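Local coordinates for protein aminotransferase (Streptomyces pactum, PDB 4ZM4) that belongs to the class-III aminotransferases, a family of pyridoxal-phosphate-dependent enzymes, and pairs as two identical subunits that share their cofactor pockets, at residues B[253-258]-B[277-281]; B[281-287]-B[316-321]; B[14-18]-B[40-44]; B[59-64]-B[410-414]; B[155-159]-B[182-187]. The protein carries 1 engineered substitution. The contacts are given in a common frame with arbitrary orientation. Residues are numbered along the deposited sequence.

Contact 1. Residues B[253-258]-B[277-281]. Engineered in segment 277-281: Arg279 (natural residue Lys). With P3B ((3E,4R,5R)-4,5-dihydroxy-3-{[(Z)-{3-hydroxy-2-methyl-5-[(phosphonooxy)methyl]pyridin-4(1H)-ylidene}methyl]imino}cyclohex-1-ene-1-carboxylic acid), chain H.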
# COMPACT_ATOMS: atom_id res chain seq x y z
N VAL B 253 -1.04 -0.19 -14.43
CA VAL B 253 -0.04 0.08 -13.39
C VAL B 253 1.32 0.23 -14.04
O VAL B 253 2.05 1.15 -13.71
CB VAL B 253 -0.02 -1.04 -12.31
CG1 VAL B 253 1.33 -1.11 -11.59
CG2 VAL B 253 -1.12 -0.81 -11.29
N ILE B 254 1.61 -0.61 -15.02
CA ILE B 254 2.85 -0.51 -15.76
C ILE B 254 2.70 0.34 -17.03
O ILE B 254 3.52 1.24 -17.27
CB ILE B 254 3.40 -1.91 -16.10
CG1 ILE B 254 4.05 -2.51 -14.85
CG2 ILE B 254 4.44 -1.84 -17.21
CD1 ILE B 254 4.44 -3.96 -15.02
N THR B 255 1.67 0.09 -17.84
CA THR B 255 1.54 0.78 -19.14
C THR B 255 1.14 2.27 -19.07
O THR B 255 1.47 3.05 -19.98
CB THR B 255 0.55 0.05 -20.07
OG1 THR B 255 -0.71 -0.08 -19.41
CG2 THR B 255 1.06 -1.29 -20.43
N GLY B 256 0.47 2.68 -18.00
CA GLY B 256 0.04 4.08 -17.87
C GLY B 256 1.19 5.08 -17.81
O GLY B 256 2.16 4.87 -17.10
N PHE B 257 1.09 6.12 -18.60
CA PHE B 257 2.16 7.12 -18.77
C PHE B 257 3.48 6.53 -19.18
O PHE B 257 4.53 7.17 -19.02
CB PHE B 257 2.37 7.94 -17.51
CG PHE B 257 1.10 8.32 -16.81
CD1 PHE B 257 0.31 9.35 -17.29
CD2 PHE B 257 0.69 7.63 -15.69
CE1 PHE B 257 -0.87 9.67 -16.66
CE2 PHE B 257 -0.48 7.97 -15.04
CZ PHE B 257 -1.26 8.99 -15.52
N ARG B 258 3.46 5.35 -19.80
CA ARG B 258 4.70 4.67 -20.22
C ARG B 258 4.70 4.39 -21.74
O ARG B 258 5.63 4.79 -22.44
CB ARG B 258 4.83 3.38 -19.40
CG ARG B 258 5.73 2.30 -19.94
CD ARG B 258 7.19 2.63 -19.87
NE ARG B 258 7.71 2.73 -18.50
CZ ARG B 258 8.99 2.96 -18.20
NH1 ARG B 258 9.90 3.07 -19.18
NH2 ARG B 258 9.38 3.08 -16.94
N LEU B 277 -3.93 2.82 -12.06
CA LEU B 277 -2.65 3.51 -12.31
C LEU B 277 -1.74 3.47 -11.12
O LEU B 277 -2.22 3.40 -9.97
CB LEU B 277 -2.93 4.97 -12.66
CG LEU B 277 -3.86 5.25 -13.84
CD1 LEU B 277 -4.29 6.72 -13.81
CD2 LEU B 277 -3.23 4.90 -15.15
N SER B 278 -0.43 3.52 -11.36
CA SER B 278 0.60 3.62 -10.32
C SER B 278 1.95 3.94 -10.99
O SER B 278 1.98 4.48 -12.08
CB SER B 278 0.67 2.34 -9.50
OG SER B 278 1.53 2.45 -8.38
N ARG B 279 3.06 3.62 -10.35
CA ARG B 279 4.39 3.57 -11.00
C ARG B 279 4.87 4.90 -11.55
O ARG B 279 5.39 5.70 -10.79
CB ARG B 279 4.45 2.50 -12.08
CG ARG B 279 4.10 1.14 -11.59
CD ARG B 279 5.19 0.45 -10.82
NE ARG B 279 4.54 -0.56 -10.00
CZ ARG B 279 4.54 -1.88 -10.21
NH1 ARG B 279 5.18 -2.46 -11.23
NH2 ARG B 279 3.86 -2.62 -9.34
N VAL B 280 4.71 5.13 -12.85
CA VAL B 280 5.21 6.36 -13.47
C VAL B 280 4.47 7.54 -12.84
O VAL B 280 5.04 8.62 -12.64
CB VAL B 280 5.02 6.37 -15.01
CG1 VAL B 280 5.37 7.73 -15.59
CG2 VAL B 280 5.88 5.29 -15.65
N MET B 281 3.21 7.32 -12.49
CA MET B 281 2.35 8.39 -11.95
C MET B 281 2.99 9.11 -10.78
O MET B 281 2.96 10.30 -10.73
CB MET B 281 0.99 7.80 -11.51
CG MET B 281 -0.08 8.85 -11.23
SD MET B 281 -1.64 8.04 -10.84
CE MET B 281 -1.30 7.50 -9.14
OAH P3B H . 1.14 -4.02 -5.35
PBA P3B H . 2.05 -3.21 -6.36
OAI P3B H . 3.35 -3.95 -6.33
OAC P3B H . 2.26 -1.76 -5.96
OAQ P3B H . 1.23 -3.44 -7.80
CAM P3B H . 0.62 -4.72 -8.16
CAV P3B H . 0.59 -4.77 -9.53
CAL P3B H . -0.63 -4.52 -10.15
NAP P3B H . -0.68 -4.51 -11.53
CAU P3B H . 0.45 -4.74 -12.29
CAA P3B H . 0.38 -4.76 -13.66
CAW P3B H . 1.60 -5.02 -11.70
OAE P3B H . 2.67 -5.23 -12.50
CAX P3B H . 1.75 -5.01 -10.32
CAJ P3B H . 3.02 -5.33 -9.71
NAO P3B H . 4.08 -5.79 -10.46
CAT P3B H . 5.25 -6.20 -9.88
CAK P3B H . 5.48 -6.39 -8.49
CAS P3B H . 6.66 -6.88 -7.95
CAR P3B H . 6.86 -6.99 -6.56
OAD P3B H . 7.95 -7.34 -6.07
OAB P3B H . 5.97 -6.83 -5.76
CAN P3B H . 7.77 -7.02 -8.70
CAY P3B H . 7.70 -6.72 -10.20
OAF P3B H . 8.50 -7.78 -10.76
CAZ P3B H . 6.25 -6.63 -10.83
OAG P3B H . 6.13 -5.93 -12.13
O HOH W 1 2.99 3.34 -15.06
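Val253, Phe257 and Val280 bury most of the surface where these two loops meet. Val253 packs on Ser278 and Arg279, its CG2 4.0 Å from Ser278 CB and its CG1 3.6 Å from Arg279 CG and over one face of the guanidinium. Its CB comes within 3.6 Å of NAP, the pyridine nitrogen of P3B, so the residue serves contact and pocket together. Both loops follow the C-terminal ends of the adjacent parallel strands 247-251 and 274-277 of the large mixed sheet in this fold type I domain, where such enzymes hold their cofactor. Arg279 is an engineered replacement of the natural Lys; its NH1 is hydrogen-bonded to Tyr67 O. Farther from P3B, the CA-to-CB bond of Phe257 points toward the other loop: CB lies 3.6 Å from Val280 CG1, and CE2 is 3.8 Å from Met281 CB and 4.1 Å from Leu277 CD2. Water 1, with more acceptors near than protons, lies 2.7 Å from Val253 O and Gly256 O and accepts weakly from Val280 N at 3.3 Å.

Contact 2. Residues B[281-287]-B[316-321]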
# COMPACT_ATOMS: atom_id res chain seq x y z
N MET B 281 3.21 7.32 -12.49
CA MET B 281 2.35 8.39 -11.95
C MET B 281 2.99 9.11 -10.78
O MET B 281 2.96 10.30 -10.73
CB MET B 281 0.99 7.80 -11.51
CG MET B 281 -0.08 8.85 -11.23
SD MET B 281 -1.64 8.04 -10.84
CE MET B 281 -1.30 7.50 -9.14
N GLY B 282 3.56 8.36 -9.84
CA GLY B 282 4.18 8.93 -8.67
C GLY B 282 5.69 8.95 -8.67
O GLY B 282 6.29 9.28 -7.65
N GLY B 283 6.33 8.61 -9.79
CA GLY B 283 7.79 8.64 -9.92
C GLY B 283 8.58 7.85 -8.90
O GLY B 283 9.72 8.22 -8.55
N GLY B 284 8.00 6.77 -8.43
CA GLY B 284 8.63 5.96 -7.37
C GLY B 284 8.10 6.16 -5.97
O GLY B 284 8.44 5.38 -5.09
N PHE B 285 7.30 7.20 -5.73
CA PHE B 285 6.67 7.35 -4.43
C PHE B 285 5.56 6.30 -4.32
O PHE B 285 4.84 6.07 -5.31
CB PHE B 285 6.08 8.77 -4.25
CG PHE B 285 5.70 9.11 -2.83
CD1 PHE B 285 4.47 8.69 -2.30
CD2 PHE B 285 6.55 9.83 -2.02
CE1 PHE B 285 4.11 9.00 -0.99
CE2 PHE B 285 6.21 10.15 -0.71
CZ PHE B 285 4.98 9.74 -0.20
N PRO B 286 5.37 5.71 -3.14
CA PRO B 286 4.28 4.72 -3.09
C PRO B 286 2.88 5.34 -3.22
O PRO B 286 2.39 5.97 -2.27
CB PRO B 286 4.48 4.02 -1.75
CG PRO B 286 5.71 4.61 -1.18
CD PRO B 286 5.97 5.91 -1.83
N VAL B 287 2.30 5.21 -4.41
CA VAL B 287 1.01 5.80 -4.74
C VAL B 287 0.41 5.10 -5.94
O VAL B 287 1.12 4.62 -6.80
CB VAL B 287 1.10 7.32 -5.01
CG1 VAL B 287 1.97 7.61 -6.22
CG2 VAL B 287 -0.28 7.95 -5.18
N ALA B 316 2.10 14.26 0.46
CA ALA B 316 3.36 13.92 -0.22
C ALA B 316 3.13 13.11 -1.49
O ALA B 316 3.63 13.48 -2.56
CB ALA B 316 4.30 13.17 0.69
N ALA B 317 2.34 12.05 -1.40
CA ALA B 317 2.02 11.23 -2.57
C ALA B 317 1.39 12.04 -3.70
O ALA B 317 1.79 11.91 -4.86
CB ALA B 317 1.08 10.07 -2.20
N LEU B 318 0.41 12.87 -3.38
CA LEU B 318 -0.24 13.70 -4.40
C LEU B 318 0.64 14.85 -4.91
O LEU B 318 0.58 15.22 -6.09
CB LEU B 318 -1.61 14.19 -3.93
CG LEU B 318 -2.57 13.04 -3.58
CD1 LEU B 318 -4.00 13.56 -3.48
CD2 LEU B 318 -2.50 11.90 -4.59
N ARG B 319 1.54 15.36 -4.08
CA ARG B 319 2.57 16.27 -4.59
C ARG B 319 3.44 15.57 -5.65
O ARG B 319 3.79 16.15 -6.69
CB ARG B 319 3.43 16.81 -3.44
CG ARG B 319 4.34 17.98 -3.81
CD ARG B 319 3.56 19.25 -4.15
NE ARG B 319 4.46 20.30 -4.58
CZ ARG B 319 5.09 21.14 -3.77
NH1 ARG B 319 4.91 21.11 -2.46
NH2 ARG B 319 5.91 22.03 -4.27
N ALA B 320 3.81 14.31 -5.39
CA ALA B 320 4.59 13.56 -6.36
C ALA B 320 3.82 13.37 -7.68
O ALA B 320 4.39 13.46 -8.74
CB ALA B 320 5.01 12.21 -5.77
N VAL B 321 2.51 13.10 -7.59
CA VAL B 321 1.71 12.91 -8.80
C VAL B 321 1.69 14.22 -9.56
O VAL B 321 1.89 14.24 -10.78
CB VAL B 321 0.27 12.43 -8.49
CG1 VAL B 321 -0.63 12.47 -9.71
CG2 VAL B 321 0.28 11.01 -7.93
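This is apolar packing of a glycine-rich loop against a helix, buried at the subunit interface of the aminotransferase fold. Residues 281-287 lie in the loop between strands 274-277 and 288-292 of the large mixed sheet, and residues 316-321 belong to helix 315-329. Gly282 to Phe285 form a type I' beta turn, closed by Phe285 N to Gly282 O at 3.0 Å; Gly283 and Gly284 take the positive phi angles this turn needs. The turn delivers Phe285 to the helix, where one ring face lies over the backbone between Ala316 and Ala317. The small alanines let the ring approach closely: Phe285 CE1 is 3.4 Å from Ala317 CB, and CZ is 3.6 Å from Ala316 CB. The ring also meets Phe285 of the second subunit, and Gly283 O accepts a hydrogen bond from His91 of that subunit. Val287 CG2 packs against Ala317 CB at 3.9 Å and Val321 CG2 at 4.2 Å. At the segment's start, Val321 CA makes a nearly straight CA-H...O contact with Met281 O at 3.5 Å.

Contact 3. Residues B[14-18]-B[40-44]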
# COMPACT_ATOMS: atom_id res chain seq x y z
N ASN B 14 28.98 -7.25 -0.95
CA ASN B 14 27.56 -7.46 -1.27
C ASN B 14 26.95 -8.66 -0.55
O ASN B 14 25.90 -8.54 0.07
CB ASN B 14 27.36 -7.63 -2.79
CG ASN B 14 27.47 -6.32 -3.55
OD1 ASN B 14 26.94 -5.28 -3.15
ND2 ASN B 14 28.13 -6.37 -4.70
N ALA B 15 27.62 -9.80 -0.64
CA ALA B 15 27.13 -11.05 -0.06
C ALA B 15 27.01 -10.95 1.46
O ALA B 15 26.01 -11.36 2.03
CB ALA B 15 28.03 -12.22 -0.44
N GLU B 16 28.04 -10.40 2.10
CA GLU B 16 28.05 -10.24 3.55
C GLU B 16 26.99 -9.25 4.00
O GLU B 16 26.37 -9.41 5.05
CB GLU B 16 29.44 -9.79 4.06
CG GLU B 16 30.48 -10.91 4.09
CD GLU B 16 31.94 -10.44 4.08
OE1 GLU B 16 32.21 -9.22 3.93
OE2 GLU B 16 32.82 -11.32 4.23
N SER B 17 26.82 -8.19 3.22
CA SER B 17 25.88 -7.14 3.56
C SER B 17 24.45 -7.66 3.41
O SER B 17 23.60 -7.37 4.24
CB SER B 17 26.14 -5.89 2.73
OG SER B 17 24.96 -5.12 2.64
N LEU B 18 24.20 -8.47 2.37
CA LEU B 18 22.91 -9.19 2.24
C LEU B 18 22.61 -10.17 3.38
O LEU B 18 21.48 -10.28 3.82
CB LEU B 18 22.82 -9.95 0.91
CG LEU B 18 21.47 -10.64 0.63
CD1 LEU B 18 20.30 -9.68 0.66
CD2 LEU B 18 21.48 -11.36 -0.71
N LEU B 40 23.18 -13.38 -7.64
CA LEU B 40 24.51 -12.87 -7.37
C LEU B 40 24.29 -11.60 -6.55
O LEU B 40 23.79 -10.60 -7.06
CB LEU B 40 25.28 -12.55 -8.65
CG LEU B 40 26.73 -12.07 -8.40
CD1 LEU B 40 27.61 -13.23 -7.93
CD2 LEU B 40 27.34 -11.38 -9.62
N PRO B 41 24.62 -11.65 -5.28
CA PRO B 41 24.20 -10.55 -4.39
C PRO B 41 24.60 -9.17 -4.86
O PRO B 41 25.72 -8.99 -5.36
CB PRO B 41 24.89 -10.89 -3.07
CG PRO B 41 25.01 -12.37 -3.09
CD PRO B 41 25.19 -12.77 -4.53
N LEU B 42 23.69 -8.22 -4.66
CA LEU B 42 23.89 -6.81 -4.94
C LEU B 42 23.10 -6.04 -3.92
O LEU B 42 21.88 -6.19 -3.87
CB LEU B 42 23.39 -6.49 -6.35
CG LEU B 42 23.79 -5.14 -6.97
CD1 LEU B 42 23.15 -5.03 -8.34
CD2 LEU B 42 23.40 -3.93 -6.13
N VAL B 43 23.77 -5.24 -3.10
CA VAL B 43 23.11 -4.39 -2.15
C VAL B 43 23.38 -2.95 -2.53
O VAL B 43 24.52 -2.54 -2.70
CB VAL B 43 23.59 -4.64 -0.70
CG1 VAL B 43 22.82 -3.75 0.26
CG2 VAL B 43 23.42 -6.09 -0.32
N VAL B 44 22.33 -2.15 -2.63
CA VAL B 44 22.48 -0.76 -3.09
C VAL B 44 22.91 0.15 -1.97
O VAL B 44 22.48 -0.01 -0.83
CB VAL B 44 21.15 -0.23 -3.70
CG1 VAL B 44 21.31 1.22 -4.13
CG2 VAL B 44 20.75 -1.09 -4.90
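Asn14 lays its side chain along the backbone of Pro41 to Val43, its CB 3.3 Å from Pro41 O and its OD1 3.2 Å from Val43 N. The second pair is a hydrogen bond, almost straight at 177°, and ties the first turn of helix 14-22 to the extended chain that runs into strand 44-48. Apolar groups fill in around it. The CA of Ala15 sits 3.8 Å from Pro41 CB, and one turn along the helix Leu18 reaches both ends of the patch: its CD2 is 4.2 Å from Pro41 CB and its CB 4.1 Å from Val43 CG2. Ser17 OG lies 3.5 Å from that same Val43 methyl. The contact thus docks the N-terminal helix on the chain leading into strand 44-48 of the aminotransferase's small sheet, next to the second subunit, whose Pro96 packs on Leu18 and whose His97 packs on Val43. One directional side-chain-to-backbone bond sets Asn14 against Val43, consistent with a defined alignment, while Pro41 and Val43 give the apolar surface.

Contact 4. Residues B[59-64]-B[410-414]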
# COMPACT_ATOMS: atom_id res chain seq x y z
N GLU B 59 29.91 0.45 -9.86
CA GLU B 59 28.85 1.12 -10.63
C GLU B 59 28.17 0.13 -11.56
O GLU B 59 28.84 -0.58 -12.30
CB GLU B 59 29.40 2.26 -11.50
CG GLU B 59 29.75 3.53 -10.75
CD GLU B 59 30.06 4.70 -11.68
OE1 GLU B 59 29.88 4.58 -12.92
OE2 GLU B 59 30.50 5.75 -11.16
N ILE B 60 26.84 0.11 -11.52
CA ILE B 60 26.04 -0.77 -12.35
C ILE B 60 24.99 -0.00 -13.12
O ILE B 60 24.21 0.72 -12.53
CB ILE B 60 25.32 -1.85 -11.53
CG1 ILE B 60 26.33 -2.66 -10.72
CG2 ILE B 60 24.62 -2.83 -12.46
CD1 ILE B 60 26.53 -2.27 -9.26
N ILE B 61 24.97 -0.20 -14.43
CA ILE B 61 23.90 0.30 -15.27
C ILE B 61 22.69 -0.58 -15.06
O ILE B 61 22.74 -1.79 -15.27
CB ILE B 61 24.30 0.29 -16.75
CG1 ILE B 61 25.44 1.29 -17.00
CG2 ILE B 61 23.12 0.68 -17.62
CD1 ILE B 61 26.17 1.06 -18.31
N ASP B 62 21.59 0.04 -14.64
CA ASP B 62 20.36 -0.66 -14.31
C ASP B 62 19.40 -0.65 -15.47
O ASP B 62 19.00 0.42 -15.94
CB ASP B 62 19.72 0.02 -13.10
CG ASP B 62 18.70 -0.88 -12.36
OD1 ASP B 62 18.27 -1.87 -12.92
OD2 ASP B 62 18.36 -0.56 -11.21
N LEU B 63 19.04 -1.84 -15.99
CA LEU B 63 18.03 -1.94 -17.05
C LEU B 63 16.65 -2.26 -16.48
O LEU B 63 15.64 -2.18 -17.18
CB LEU B 63 18.43 -3.00 -18.08
CG LEU B 63 19.75 -2.78 -18.78
CD1 LEU B 63 19.99 -3.90 -19.75
CD2 LEU B 63 19.82 -1.43 -19.50
N ASN B 64 16.61 -2.61 -15.19
CA ASN B 64 15.36 -2.93 -14.49
C ASN B 64 14.68 -1.69 -13.89
O ASN B 64 13.47 -1.59 -13.90
CB ASN B 64 15.69 -3.93 -13.38
CG ASN B 64 14.46 -4.49 -12.72
OD1 ASN B 64 13.65 -5.16 -13.36
ND2 ASN B 64 14.32 -4.24 -11.41
N GLY B 410 28.74 -5.10 -15.04
CA GLY B 410 28.19 -3.80 -14.65
C GLY B 410 26.87 -3.43 -15.28
O GLY B 410 26.56 -2.26 -15.45
N VAL B 411 26.07 -4.44 -15.63
CA VAL B 411 24.71 -4.23 -16.17
C VAL B 411 23.76 -5.15 -15.41
O VAL B 411 23.95 -6.37 -15.41
CB VAL B 411 24.67 -4.53 -17.68
CG1 VAL B 411 23.23 -4.46 -18.23
CG2 VAL B 411 25.57 -3.56 -18.43
N TYR B 412 22.72 -4.58 -14.78
CA TYR B 412 21.72 -5.37 -14.10
C TYR B 412 20.41 -5.43 -14.87
O TYR B 412 19.80 -4.39 -15.13
CB TYR B 412 21.45 -4.83 -12.69
CG TYR B 412 20.38 -5.62 -11.97
CD1 TYR B 412 20.66 -6.85 -11.43
CD2 TYR B 412 19.08 -5.14 -11.87
CE1 TYR B 412 19.68 -7.61 -10.78
CE2 TYR B 412 18.08 -5.89 -11.23
CZ TYR B 412 18.40 -7.12 -10.68
OH TYR B 412 17.44 -7.86 -10.03
N PHE B 413 19.95 -6.65 -15.14
CA PHE B 413 18.57 -6.91 -15.45
C PHE B 413 18.09 -8.11 -14.59
O PHE B 413 18.91 -8.81 -14.05
CB PHE B 413 18.36 -7.13 -16.95
CG PHE B 413 19.25 -8.17 -17.56
CD1 PHE B 413 18.87 -9.49 -17.56
CD2 PHE B 413 20.45 -7.83 -18.11
CE1 PHE B 413 19.69 -10.46 -18.10
CE2 PHE B 413 21.27 -8.79 -18.67
CZ PHE B 413 20.89 -10.11 -18.67
N HIS B 414 16.77 -8.34 -14.51
CA HIS B 414 16.21 -9.45 -13.72
C HIS B 414 16.59 -10.80 -14.37
O HIS B 414 16.52 -10.93 -15.58
CB HIS B 414 14.69 -9.32 -13.62
CG HIS B 414 14.07 -10.18 -12.57
ND1 HIS B 414 13.98 -11.55 -12.67
CD2 HIS B 414 13.45 -9.86 -11.41
CE1 HIS B 414 13.38 -12.04 -11.61
NE2 HIS B 414 13.02 -11.03 -10.84
O HOH W 2 15.02 -6.33 -15.73
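Gly410 ends helix 396-408 in a Schellman motif, at a positive phi. Its O accepts from Ile61 N at 2.8 Å, the first bond of a short parallel pairing. Val411 follows beside Ile61; its CA makes a CA-H...O contact with Ile61 O at 3.3 Å, and its CG1 packs on Leu63 CD1 at 3.6 Å. Tyr412 bonds both ways, its N to Ile61 O and its O from Leu63 N, each at 2.8 Å. Its side chain lies on the same face as Asp62, whose OD1 meets the ring edge at CD2, 3.5 Å away, and accepts from Asn64 N in an Asx turn, while OD2 is hydrogen-bonded to Tyr74 OH. Beyond Tyr412 the backbone bonds between the segments stop; Phe413 CD2 lies 4.3 Å from Leu63 CD1. For His414 water 2 takes over, joining its N to Asn64 OD1. Strand 411-412 is an outermost strand of the small mixed sheet within this chain, beyond 51-54 and 59-62, with helix 429-444 against Ile61 and Val411 and helix 396-408 against Tyr412 and Phe413.

Contact 5. Residues B[155-159]-B[182-187]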
# COMPACT_ATOMS: atom_id res chain seq x y z
N GLU B 155 -6.56 -11.03 -2.22
CA GLU B 155 -7.10 -12.37 -2.02
C GLU B 155 -7.88 -12.95 -3.23
O GLU B 155 -7.72 -14.13 -3.51
CB GLU B 155 -7.98 -12.37 -0.75
CG GLU B 155 -8.21 -13.76 -0.17
CD GLU B 155 -7.06 -14.27 0.68
OE1 GLU B 155 -7.17 -15.37 1.24
OE2 GLU B 155 -6.06 -13.54 0.83
N THR B 156 -8.66 -12.13 -3.96
CA THR B 156 -9.48 -12.63 -5.09
C THR B 156 -8.76 -12.69 -6.44
O THR B 156 -9.28 -13.29 -7.39
CB THR B 156 -10.86 -11.88 -5.24
OG1 THR B 156 -10.70 -10.62 -5.90
CG2 THR B 156 -11.52 -11.62 -3.85
N VAL B 157 -7.53 -12.17 -6.54
CA VAL B 157 -6.78 -12.24 -7.82
C VAL B 157 -5.42 -12.94 -7.81
O VAL B 157 -4.88 -13.22 -8.87
CB VAL B 157 -6.55 -10.85 -8.43
CG1 VAL B 157 -7.89 -10.18 -8.67
CG2 VAL B 157 -5.66 -9.98 -7.54
N LEU B 158 -4.85 -13.22 -6.63
CA LEU B 158 -3.50 -13.82 -6.59
C LEU B 158 -3.45 -15.27 -7.08
O LEU B 158 -3.77 -16.20 -6.34
CB LEU B 158 -2.91 -13.72 -5.19
CG LEU B 158 -1.52 -14.28 -5.02
CD1 LEU B 158 -0.55 -13.73 -6.07
CD2 LEU B 158 -1.01 -13.99 -3.61
N ARG B 159 -3.08 -15.42 -8.35
CA ARG B 159 -2.86 -16.71 -9.01
C ARG B 159 -1.36 -17.05 -9.06
O ARG B 159 -0.51 -16.18 -8.88
CB ARG B 159 -3.40 -16.71 -10.46
CG ARG B 159 -4.92 -16.79 -10.64
CD ARG B 159 -5.64 -15.48 -11.00
NE ARG B 159 -5.07 -14.78 -12.14
CZ ARG B 159 -4.50 -13.58 -12.20
NH1 ARG B 159 -4.35 -12.79 -11.16
NH2 ARG B 159 -4.03 -13.18 -13.34
N MET B 182 -3.94 -18.57 1.88
CA MET B 182 -5.18 -17.96 1.36
C MET B 182 -6.39 -18.79 1.76
O MET B 182 -6.30 -20.02 1.85
CB MET B 182 -5.10 -17.87 -0.18
CG MET B 182 -4.09 -16.85 -0.66
SD MET B 182 -3.75 -16.85 -2.44
CE MET B 182 -5.36 -16.38 -3.11
N ILE B 183 -7.53 -18.16 2.01
CA ILE B 183 -8.73 -18.94 2.29
C ILE B 183 -9.08 -19.78 1.06
O ILE B 183 -8.81 -19.38 -0.07
CB ILE B 183 -9.94 -18.09 2.73
CG1 ILE B 183 -10.33 -17.05 1.67
CG2 ILE B 183 -9.63 -17.46 4.08
CD1 ILE B 183 -11.68 -16.41 1.89
N PRO B 184 -9.64 -20.97 1.30
CA PRO B 184 -9.87 -21.91 0.19
C PRO B 184 -10.81 -21.35 -0.90
O PRO B 184 -10.67 -21.76 -2.07
CB PRO B 184 -10.48 -23.17 0.85
CG PRO B 184 -10.79 -22.80 2.25
CD PRO B 184 -10.03 -21.53 2.62
N GLU B 185 -11.70 -20.43 -0.53
CA GLU B 185 -12.67 -19.90 -1.47
C GLU B 185 -12.10 -18.67 -2.22
O GLU B 185 -12.80 -18.04 -3.00
CB GLU B 185 -13.95 -19.50 -0.75
CG GLU B 185 -14.63 -20.61 0.07
CD GLU B 185 -14.10 -20.73 1.50
OE1 GLU B 185 -13.11 -20.06 1.86
OE2 GLU B 185 -14.65 -21.51 2.28
N ALA B 186 -10.83 -18.33 -1.99
CA ALA B 186 -10.31 -17.04 -2.41
C ALA B 186 -10.61 -16.80 -3.87
O ALA B 186 -10.99 -15.69 -4.25
CB ALA B 186 -8.82 -16.95 -2.17
N LEU B 187 -10.45 -17.85 -4.69
CA LEU B 187 -10.52 -17.70 -6.14
C LEU B 187 -11.76 -18.30 -6.74
O LEU B 187 -11.81 -18.57 -7.93
CB LEU B 187 -9.26 -18.31 -6.76
CG LEU B 187 -7.92 -17.64 -6.40
CD1 LEU B 187 -6.79 -18.37 -7.10
CD2 LEU B 187 -7.84 -16.18 -6.76
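The Glu155 side chain, with chi1 t and chi2 p, bends round so that its carboxylate reaches the other loop: OE1 accepts from Ile183 N at 2.9 Å and lies 3.3 Å from Met182 CA. OE2 forms a salt bridge with Arg132 of the second subunit, so this one side chain joins its own loop to the dimer partner. Ile183 opens a type I beta turn, closed by Ala186 N to Ile183 O at 3.0 Å, which sets Ala186 CB 3.3 Å from Glu155 O. Leu187, in the mt rotamer, extends its methyls to the backbone, CD2 to Thr156 O at 3.3 Å and CD1 to Leu158 O at 3.8 Å. Met182 folds back at chi3 p, bringing CE to 3.6 Å from Leu158 O, with SD 4.1 Å from Leu158 CD2. Both segments belong to the long connection between the parallel strands 142-146 and 190-193 of the large sheet; Thr156 O is hydrogen-bonded to Thr190 OG1 at the start of strand 190-193, outermost in the sheet within this chain.

How the contacts relate
Along the chain, contact 3 closes first, and contact 4 joins residues 59-64 to 410-414 across a span that holds contacts 5, 1 and 2 in that order. Contacts 1, 2 and 5 involve loops connected to strands of the large seven-stranded sheet. Contacts 1 and 2 share Met281 and have centres about 11 Å apart, with Ser278 OG probably hydrogen-bonded to Val287 O at 2.7 Å; contact 5 lies about 25 Å from contact 1, centre to centre. Contact 4 is part of the small four-stranded sheet and contact 3 sits where the chain enters its strand 44-48; their centres are about 14 Å apart. Contact 1 reaches P3B, and all five reach the second subunit, so pocket and dimer interface are built together.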